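Local coordinates for protein HTH-type transcriptional repressor NemR (Escherichia coli, PDB 4YZE) that represses transcription of the nemRA-gloA operon by binding DNA at the NemR box and takes part in the response to electrophiles and reactive chlorine species, at residues A[12-17]-A[38-43]; A[90-95]-A[166-171]; A[134-139]-A[160-165]. The protein carries 5 engineered substitutions. All blocks are in the same frame, centred on the assembly; numbering follows the deposited sequence.

Contact 1 of 3, residues A[12-17]-A[38-43]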
loop_
_atom_site.group_PDB
_atom_site.type_symbol
_atom_site.label_atom_id
_atom_site.label_comp_id
_atom_site.label_asym_id
_atom_site.label_seq_id
_atom_site.Cartn_x
_atom_site.Cartn_y
_atom_site.Cartn_z
ATOM N N ARG A 12 16.054 -15.937 -22.254
ATOM C CA ARG A 12 16.187 -15.287 -20.958
ATOM C C ARG A 12 15.093 -14.242 -20.716
ATOM O O ARG A 12 14.435 -14.271 -19.674
ATOM C CB ARG A 12 17.565 -14.641 -20.835
ATOM C CG ARG A 12 18.087 -14.607 -19.421
ATOM C CD ARG A 12 19.411 -13.874 -19.337
ATOM N NE ARG A 12 19.760 -13.558 -17.957
ATOM C CZ ARG A 12 19.308 -12.488 -17.304
ATOM N NH1 ARG A 12 18.482 -11.639 -17.904
ATOM N NH2 ARG A 12 19.678 -12.267 -16.047
ATOM N N GLU A 13 14.891 -13.334 -21.670
ATOM C CA GLU A 13 13.836 -12.327 -21.539
ATOM C C GLU A 13 12.460 -12.987 -21.491
ATOM O O GLU A 13 11.570 -12.545 -20.760
ATOM C CB GLU A 13 13.884 -11.317 -22.692
ATOM C CG GLU A 13 15.010 -10.298 -22.601
ATOM C CD GLU A 13 14.812 -9.288 -21.477
ATOM O OE1 GLU A 13 13.698 -8.727 -21.361
ATOM O OE2 GLU A 13 15.775 -9.054 -20.712
ATOM N N HIS A 14 12.292 -14.051 -22.268
ATOM C CA HIS A 14 11.020 -14.754 -22.296
ATOM C C HIS A 14 10.651 -15.298 -20.920
ATOM O O HIS A 14 9.518 -15.117 -20.476
ATOM C CB HIS A 14 11.028 -15.881 -23.322
ATOM C CG HIS A 14 9.696 -16.532 -23.497
ATOM N ND1 HIS A 14 8.519 -15.808 -23.586
ATOM C CD2 HIS A 14 9.337 -17.832 -23.583
ATOM C CE1 HIS A 14 7.506 -16.633 -23.725
ATOM N NE2 HIS A 14 7.973 -17.875 -23.728
ATOM N N LEU A 15 11.599 -15.956 -20.251
ATOM C CA LEU A 15 11.371 -16.447 -18.892
ATOM C C LEU A 15 11.031 -15.296 -17.929
ATOM O O LEU A 15 10.077 -15.376 -17.149
ATOM C CB LEU A 15 12.599 -17.205 -18.382
ATOM C CG LEU A 15 12.849 -18.617 -18.923
ATOM C CD1 LEU A 15 14.246 -19.095 -18.570
ATOM C CD2 LEU A 15 11.810 -19.600 -18.405
ATOM N N LEU A 16 11.811 -14.223 -17.989
ATOM C CA LEU A 16 11.596 -13.093 -17.092
ATOM C C LEU A 16 10.205 -12.497 -17.298
ATOM O O LEU A 16 9.480 -12.254 -16.332
ATOM C CB LEU A 16 12.687 -12.044 -17.285
ATOM C CG LEU A 16 14.076 -12.540 -16.874
ATOM C CD1 LEU A 16 15.163 -11.575 -17.334
ATOM C CD2 LEU A 16 14.163 -12.757 -15.355
ATOM N N ALA A 17 9.823 -12.323 -18.563
ATOM C CA ALA A 17 8.526 -11.738 -18.914
ATOM C C ALA A 17 7.375 -12.597 -18.413
ATOM O O ALA A 17 6.422 -12.094 -17.811
ATOM C CB ALA A 17 8.420 -11.533 -20.420
ATOM N N LYS A 38 6.120 -24.341 -17.842
ATOM C CA LYS A 38 5.103 -24.835 -18.765
ATOM C C LYS A 38 4.469 -23.669 -19.514
ATOM O O LYS A 38 4.165 -23.771 -20.699
ATOM C CB LYS A 38 4.038 -25.645 -18.021
ATOM N N THR A 39 4.283 -22.557 -18.811
ATOM C CA THR A 39 3.737 -21.346 -19.410
ATOM C C THR A 39 4.727 -20.714 -20.402
ATOM O O THR A 39 4.333 -20.217 -21.462
ATOM C CB THR A 39 3.361 -20.326 -18.320
ATOM O OG1 THR A 39 2.584 -20.976 -17.301
ATOM C CG2 THR A 39 2.567 -19.155 -18.912
ATOM N N ALA A 40 6.014 -20.737 -20.057
ATOM C CA ALA A 40 7.035 -20.174 -20.936
ATOM C C ALA A 40 7.446 -21.144 -22.039
ATOM O O ALA A 40 8.145 -20.758 -22.982
ATOM C CB ALA A 40 8.250 -19.752 -20.134
ATOM N N GLU A 41 7.020 -22.401 -21.906
ATOM C CA GLU A 41 7.427 -23.470 -22.812
ATOM C C GLU A 41 8.943 -23.558 -22.905
ATOM O O GLU A 41 9.531 -23.534 -23.989
ATOM C CB GLU A 41 6.786 -23.290 -24.188
ATOM C CG GLU A 41 5.273 -23.370 -24.140
ATOM C CD GLU A 41 4.635 -23.205 -25.502
ATOM O OE1 GLU A 41 5.176 -23.750 -26.492
ATOM O OE2 GLU A 41 3.587 -22.525 -25.575
ATOM N N VAL A 42 9.569 -23.666 -21.742
ATOM C CA VAL A 42 11.014 -23.701 -21.654
ATOM C C VAL A 42 11.429 -24.864 -20.763
ATOM O O VAL A 42 10.979 -24.963 -19.621
ATOM C CB VAL A 42 11.559 -22.396 -21.058
ATOM C CG1 VAL A 42 13.050 -22.519 -20.800
ATOM C CG2 VAL A 42 11.252 -21.205 -21.981
ATOM N N PRO A 43 12.300 -25.745 -21.280
ATOM C CA PRO A 43 12.731 -26.919 -20.510
ATOM C C PRO A 43 13.429 -26.544 -19.203
ATOM O O PRO A 43 13.995 -25.446 -19.059
ATOM C CB PRO A 43 13.695 -27.637 -21.462
ATOM C CG PRO A 43 14.104 -26.602 -22.462
ATOM C CD PRO A 43 12.931 -25.683 -22.609
#
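His14 and Leu15, neighbours on helix 10-26, meet Ala40, the last residue of helix 33-40, and Val42 just beyond it, joining the first two helices of the three-helix TetR-type DNA-binding domain. The second of these helices belongs to the predicted helix-turn-helix. It ends in a Schellman motif with Glu41, of positive phi, as the C-prime residue, so that the chain turns and brings Val42 to the same side as Ala40. CG of His14 is anti to the backbone N (chi1 -173°), and the imidazole presents its NE2-CD2 edge to the carbonyl oxygen of Ala40, which lies near the ring plane. His14 NE2 is 3.0 Å from Ala40 O, but the N-H...O angle of 122° makes this a weak, bent hydrogen bond. His14 CD2 is 3.2 Å from Ala40 O, so the oxygen faces the edge rather than a single atom. Beside this polar pair the contact is apolar. Leu15 sends one branch, CD2, across to the helix end, where it lies 4.0 Å from Ala40 CB. Phe47 and Tyr50 of helix 44-50 also touch Leu15, which thereby reaches all three helices of the domain. The Leu15 and Val42 side chains cross obliquely: Leu15 CD2 sits over the fork of the valine, 3.9 Å from Val42 CB and 4.0 Å from both Val42 CG1 and Val42 CG2.

Contact 2 of 3, residues A[90-95]-A[166-171]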
loop_
_atom_site.group_PDB
_atom_site.type_symbol
_atom_site.label_atom_id
_atom_site.label_comp_id
_atom_site.label_asym_id
_atom_site.label_seq_id
_atom_site.Cartn_x
_atom_site.Cartn_y
_atom_site.Cartn_z
ATOM N N ALA A 90 1.151 14.273 -14.546
ATOM C CA ALA A 90 0.957 13.219 -15.532
ATOM C C ALA A 90 1.266 11.836 -14.927
ATOM O O ALA A 90 0.671 10.826 -15.314
ATOM C CB ALA A 90 1.804 13.489 -16.766
ATOM N N TYR A 91 2.199 11.813 -13.979
ATOM C CA TYR A 91 2.541 10.611 -13.236
ATOM C C TYR A 91 1.295 10.074 -12.570
ATOM O O TYR A 91 1.003 8.882 -12.670
ATOM C CB TYR A 91 3.620 10.943 -12.201
ATOM C CG TYR A 91 3.949 9.886 -11.154
ATOM C CD1 TYR A 91 4.560 8.683 -11.503
ATOM C CD2 TYR A 91 3.721 10.137 -9.802
ATOM C CE1 TYR A 91 4.896 7.737 -10.526
ATOM C CE2 TYR A 91 4.040 9.212 -8.828
ATOM C CZ TYR A 91 4.633 8.011 -9.187
ATOM O OH TYR A 91 4.955 7.098 -8.189
ATOM N N TYR A 92 0.533 10.938 -11.908
ATOM C CA TYR A 92 -0.712 10.456 -11.333
ATOM C C TYR A 92 -1.787 10.187 -12.381
ATOM O O TYR A 92 -2.611 9.282 -12.204
ATOM C CB TYR A 92 -1.226 11.399 -10.258
ATOM C CG TYR A 92 -0.393 11.399 -9.010
ATOM C CD1 TYR A 92 -0.654 10.510 -7.969
ATOM C CD2 TYR A 92 0.646 12.298 -8.860
ATOM C CE1 TYR A 92 0.125 10.516 -6.807
ATOM C CE2 TYR A 92 1.424 12.309 -7.719
ATOM C CZ TYR A 92 1.152 11.426 -6.693
ATOM O OH TYR A 92 1.926 11.457 -5.559
ATOM N N GLN A 93 -1.812 10.978 -13.455
ATOM C CA GLN A 93 -2.852 10.798 -14.474
ATOM C C GLN A 93 -2.644 9.478 -15.222
ATOM O O GLN A 93 -3.603 8.767 -15.523
ATOM C CB GLN A 93 -2.897 11.991 -15.440
ATOM C CG GLN A 93 -3.949 11.891 -16.543
ATOM C CD GLN A 93 -5.378 11.895 -16.023
ATOM O OE1 GLN A 93 -6.146 10.958 -16.266
ATOM N NE2 GLN A 93 -5.747 12.956 -15.314
ATOM N N GLN A 94 -1.386 9.147 -15.504
ATOM C CA GLN A 94 -1.049 7.860 -16.123
ATOM C C GLN A 94 -1.440 6.678 -15.225
ATOM O O GLN A 94 -1.933 5.661 -15.700
ATOM C CB GLN A 94 0.453 7.791 -16.404
ATOM C CG GLN A 94 0.821 7.437 -17.838
ATOM C CD GLN A 94 1.493 8.593 -18.565
ATOM O OE1 GLN A 94 1.009 9.727 -18.531
ATOM N NE2 GLN A 94 2.618 8.313 -19.219
ATOM N N THR A 95 -1.202 6.828 -13.926
ATOM C CA THR A 95 -1.586 5.816 -12.959
ATOM C C THR A 95 -3.082 5.596 -13.050
ATOM O O THR A 95 -3.547 4.446 -13.076
ATOM C CB THR A 95 -1.226 6.245 -11.534
ATOM O OG1 THR A 95 0.185 6.459 -11.440
ATOM C CG2 THR A 95 -1.643 5.173 -10.540
ATOM N N TYR A 166 5.236 9.406 -3.358
ATOM C CA TYR A 166 5.335 7.974 -3.638
ATOM C C TYR A 166 4.468 7.205 -2.655
ATOM O O TYR A 166 3.715 6.320 -3.050
ATOM C CB TYR A 166 6.795 7.509 -3.590
ATOM C CG TYR A 166 6.934 6.037 -3.905
ATOM C CD1 TYR A 166 6.801 5.573 -5.206
ATOM C CD2 TYR A 166 7.160 5.110 -2.902
ATOM C CE1 TYR A 166 6.911 4.227 -5.510
ATOM C CE2 TYR A 166 7.277 3.743 -3.194
ATOM C CZ TYR A 166 7.150 3.315 -4.500
ATOM O OH TYR A 166 7.253 1.972 -4.807
ATOM N N ALA A 167 4.553 7.551 -1.372
ATOM C CA ALA A 167 3.730 6.859 -0.376
ATOM C C ALA A 167 2.260 7.046 -0.737
ATOM O O ALA A 167 1.459 6.115 -0.650
ATOM C CB ALA A 167 4.000 7.389 0.990
ATOM N N LEU A 168 1.911 8.252 -1.176
ATOM C CA LEU A 168 0.513 8.543 -1.526
ATOM C C LEU A 168 0.033 7.690 -2.701
ATOM O O LEU A 168 -1.079 7.130 -2.681
ATOM C CB LEU A 168 0.369 10.028 -1.875
ATOM C CG LEU A 168 -0.935 10.816 -1.726
ATOM C CD1 LEU A 168 -1.047 11.893 -2.805
ATOM C CD2 LEU A 168 -2.168 9.976 -1.702
ATOM N N TRP A 169 0.859 7.635 -3.738
ATOM C CA TRP A 169 0.589 6.832 -4.929
ATOM C C TRP A 169 0.400 5.351 -4.580
ATOM O O TRP A 169 -0.499 4.686 -5.096
ATOM C CB TRP A 169 1.779 6.998 -5.884
ATOM C CG TRP A 169 1.751 6.149 -7.120
ATOM C CD1 TRP A 169 1.210 6.478 -8.331
ATOM C CD2 TRP A 169 2.329 4.840 -7.281
ATOM N NE1 TRP A 169 1.402 5.450 -9.228
ATOM C CE2 TRP A 169 2.082 4.433 -8.609
ATOM C CE3 TRP A 169 3.029 3.976 -6.432
ATOM C CZ2 TRP A 169 2.508 3.189 -9.109
ATOM C CZ3 TRP A 169 3.448 2.741 -6.929
ATOM C CH2 TRP A 169 3.184 2.363 -8.257
ATOM N N LEU A 170 1.255 4.854 -3.691
ATOM C CA LEU A 170 1.238 3.459 -3.249
ATOM C C LEU A 170 -0.050 3.180 -2.485
ATOM O O LEU A 170 -0.776 2.212 -2.777
ATOM C CB LEU A 170 2.496 3.193 -2.369
ATOM C CG LEU A 170 3.465 2.057 -2.712
ATOM C CD1 LEU A 170 4.539 1.932 -1.637
ATOM C CD2 LEU A 170 2.750 0.724 -2.871
ATOM N N GLY A 171 -0.375 4.048 -1.531
ATOM C CA GLY A 171 -1.543 3.806 -0.689
ATOM C C GLY A 171 -2.836 3.953 -1.479
ATOM O O GLY A 171 -3.833 3.243 -1.253
#
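Helix segments 90-95 and 166-171 run nearly parallel with their axes 11.7 Å apart, a wide spacing filled by aromatic side chains. Trp169 is central. Its CG is anti to the backbone N (chi1 175°), and the indole meets Tyr91 with one face and Thr95 with its NE1 edge. Trp169 NE1 donates to Thr95 OG1 over 2.7 Å, with the acceptor in the indole plane and an N-H...O angle of 142°. Thr95 OG1 in turn donates to Tyr91 O (2.8 Å), one turn back in its own helix, which leaves the hydroxyl oxygen to accept from the indole. Tyr91 O also takes the backbone N-H of Thr95, and the two donors approach from opposite faces of its carbonyl plane. The Tyr91 ring forms an offset stack with the five-membered ring of Trp169, centroids 4.8 Å apart and planes at 22°. Tyr91 OH reaches furthest over that face, 3.5 Å from Trp169 CG. Both helices belong to the C-terminal regulatory domain of the TetR fold, and the side chain of Trp169 comes within about 4 Å of that of Cys108, the residue central to the response to reactive chlorine species. Tyr166 adds its ring edge, with CD1 3.8 Å from Tyr91 OH. Near the plane of the indole, at its edge, Tyr92 CE1 packs 4.0 Å from Trp169 CB, and the Tyr92 side chain crosses that of Leu168 at about a right angle. Tyr92 OH is hydrogen-bonded to Leu165 O, and Leu168 also packs on Ala167 of the second subunit.

Contact 3 of 3, residues A[134-139]-A[160-165]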
loop_
_atom_site.group_PDB
_atom_site.type_symbol
_atom_site.label_atom_id
_atom_site.label_comp_id
_atom_site.label_asym_id
_atom_site.label_seq_id
_atom_site.Cartn_x
_atom_site.Cartn_y
_atom_site.Cartn_z
ATOM N N GLY A 134 14.647 4.528 -6.653
ATOM C CA GLY A 134 14.752 5.076 -7.996
ATOM C C GLY A 134 13.573 5.971 -8.370
ATOM O O GLY A 134 13.761 7.044 -8.953
ATOM N N VAL A 135 12.351 5.549 -8.051
ATOM C CA VAL A 135 11.186 6.359 -8.426
ATOM C C VAL A 135 11.201 7.667 -7.641
ATOM O O VAL A 135 10.980 8.744 -8.184
ATOM C CB VAL A 135 9.852 5.633 -8.160
ATOM C CG1 VAL A 135 8.645 6.583 -8.366
ATOM C CG2 VAL A 135 9.709 4.371 -9.045
ATOM N N ILE A 136 11.462 7.545 -6.349
ATOM C CA ILE A 136 11.456 8.669 -5.450
ATOM C C ILE A 136 12.500 9.692 -5.890
ATOM O O ILE A 136 12.229 10.889 -5.919
ATOM C CB ILE A 136 11.719 8.207 -4.010
ATOM C CG1 ILE A 136 10.494 7.425 -3.498
ATOM C CG2 ILE A 136 12.020 9.403 -3.121
ATOM C CD1 ILE A 136 10.751 6.612 -2.228
ATOM N N ALA A 137 13.680 9.217 -6.265
ATOM C CA ALA A 137 14.751 10.126 -6.669
ATOM C C ALA A 137 14.389 10.850 -7.971
ATOM O O ALA A 137 14.728 12.009 -8.133
ATOM C CB ALA A 137 16.105 9.395 -6.778
ATOM N N LEU A 138 13.672 10.193 -8.880
ATOM C CA LEU A 138 13.234 10.879 -10.094
ATOM C C LEU A 138 12.210 11.989 -9.794
ATOM O O LEU A 138 12.301 13.101 -10.349
ATOM C CB LEU A 138 12.679 9.889 -11.115
ATOM C CG LEU A 138 13.728 9.050 -11.849
ATOM C CD1 LEU A 138 13.059 7.946 -12.657
ATOM C CD2 LEU A 138 14.599 9.936 -12.746
ATOM N N LEU A 139 11.248 11.681 -8.924
ATOM C CA LEU A 139 10.226 12.643 -8.516
ATOM C C LEU A 139 10.866 13.830 -7.795
ATOM O O LEU A 139 10.462 14.981 -7.987
ATOM C CB LEU A 139 9.194 11.970 -7.606
ATOM C CG LEU A 139 8.293 10.915 -8.252
ATOM C CD1 LEU A 139 7.522 10.127 -7.194
ATOM C CD2 LEU A 139 7.335 11.550 -9.239
ATOM N N GLN A 160 11.873 14.808 0.802
ATOM C CA GLN A 160 10.738 14.642 1.703
ATOM C C GLN A 160 9.428 14.665 0.913
ATOM O O GLN A 160 8.583 13.774 1.053
ATOM C CB GLN A 160 10.737 15.750 2.760
ATOM N N GLN A 161 9.274 15.658 0.047
ATOM C CA GLN A 161 8.017 15.779 -0.678
ATOM C C GLN A 161 7.898 14.646 -1.679
ATOM O O GLN A 161 6.808 14.124 -1.881
ATOM C CB GLN A 161 7.877 17.153 -1.359
ATOM C CG GLN A 161 6.641 17.270 -2.254
ATOM C CD GLN A 161 5.328 17.117 -1.487
ATOM O OE1 GLN A 161 4.604 16.117 -1.635
ATOM N NE2 GLN A 161 5.013 18.108 -0.670
ATOM N N ALA A 162 9.010 14.250 -2.294
ATOM C CA ALA A 162 8.964 13.119 -3.232
ATOM C C ALA A 162 8.518 11.817 -2.561
ATOM O O ALA A 162 7.825 11.011 -3.171
ATOM C CB ALA A 162 10.314 12.917 -3.921
ATOM N N GLN A 163 8.913 11.618 -1.310
ATOM C CA GLN A 163 8.624 10.370 -0.617
ATOM C C GLN A 163 7.151 10.287 -0.262
ATOM O O GLN A 163 6.524 9.222 -0.327
ATOM C CB GLN A 163 9.503 10.265 0.633
ATOM C CG GLN A 163 10.953 10.023 0.271
ATOM C CD GLN A 163 11.912 10.111 1.447
ATOM O OE1 GLN A 163 13.093 9.786 1.312
ATOM N NE2 GLN A 163 11.415 10.548 2.602
ATOM N N VAL A 164 6.600 11.428 0.119
ATOM C CA VAL A 164 5.173 11.543 0.386
ATOM C C VAL A 164 4.383 11.243 -0.869
ATOM O O VAL A 164 3.380 10.554 -0.800
ATOM C CB VAL A 164 4.817 12.964 0.887
ATOM C CG1 VAL A 164 3.296 13.238 0.807
ATOM C CG2 VAL A 164 5.336 13.155 2.300
ATOM N N LEU A 165 4.821 11.781 -2.005
ATOM C CA LEU A 165 4.122 11.553 -3.275
ATOM C C LEU A 165 4.114 10.065 -3.616
ATOM O O LEU A 165 3.113 9.517 -4.110
ATOM C CB LEU A 165 4.788 12.328 -4.412
ATOM C CG LEU A 165 4.669 13.857 -4.472
ATOM C CD1 LEU A 165 5.448 14.388 -5.660
ATOM C CD2 LEU A 165 3.211 14.312 -4.572
#
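The amide of Gln163 is the one flat side-chain group among the touching residues, and Ile136 meets the aliphatic part of that chain rather than a face of the amide: Ile136 CG2 lies 3.6 Å from Gln163 CG. The contact joins helices 122-148 and 158-179, consecutive helices of the TetR-family C-terminal domain, whose segments cross at 126° with their axes 8.4 Å apart. Gln163 CG is anti to the carbonyl carbon, beside the backbone N, which sets this methylene against the isoleucine. CD continues the chain in extended form (chi2 172°), and the amide at its end lies at the subunit interface, where Gln163 NE2 is hydrogen-bonded to Glu183 OE2 of the second subunit. One side chain thus packs within its own subunit through its methylene and binds the partner through its tip. Between the helices stands Ala162, whose small side chain allows a close approach: its CA is 5.5 Å from that of Leu139. Ala162 CB points at helix 122-148 and has Ile136 O at 3.4 Å, with Ile136 CG2 a further neighbour. Leu139 completes the apolar surface one turn along. Its CB is 4.0 Å from Ala162 CB. Tyr91 of helix 84-97 touches Leu139 as well. At this end of the contact Leu139 CD1 lies 4.5 Å from Leu165 CB.

In the fold
From the N terminus, contact 1 closes a short loop, bringing residues 38-43 back to the first helix and completing within the DNA-binding domain before the chain leaves along helix 54-79. Contact 2 opens only afterwards and closes a loop of 70 residues in the C-terminal domain, between helices 84-97 and 158-179. Contact 3 is nested inside that loop, pairing helix 122-148 with the same helix 158-179 just ahead of contact 2. Contacts 2 and 3 touch directly, their centres about 11 Å apart, and both reach the second subunit. Contact 1 lies across the chain's centre from them, about 18 Å away from either between nearest atoms.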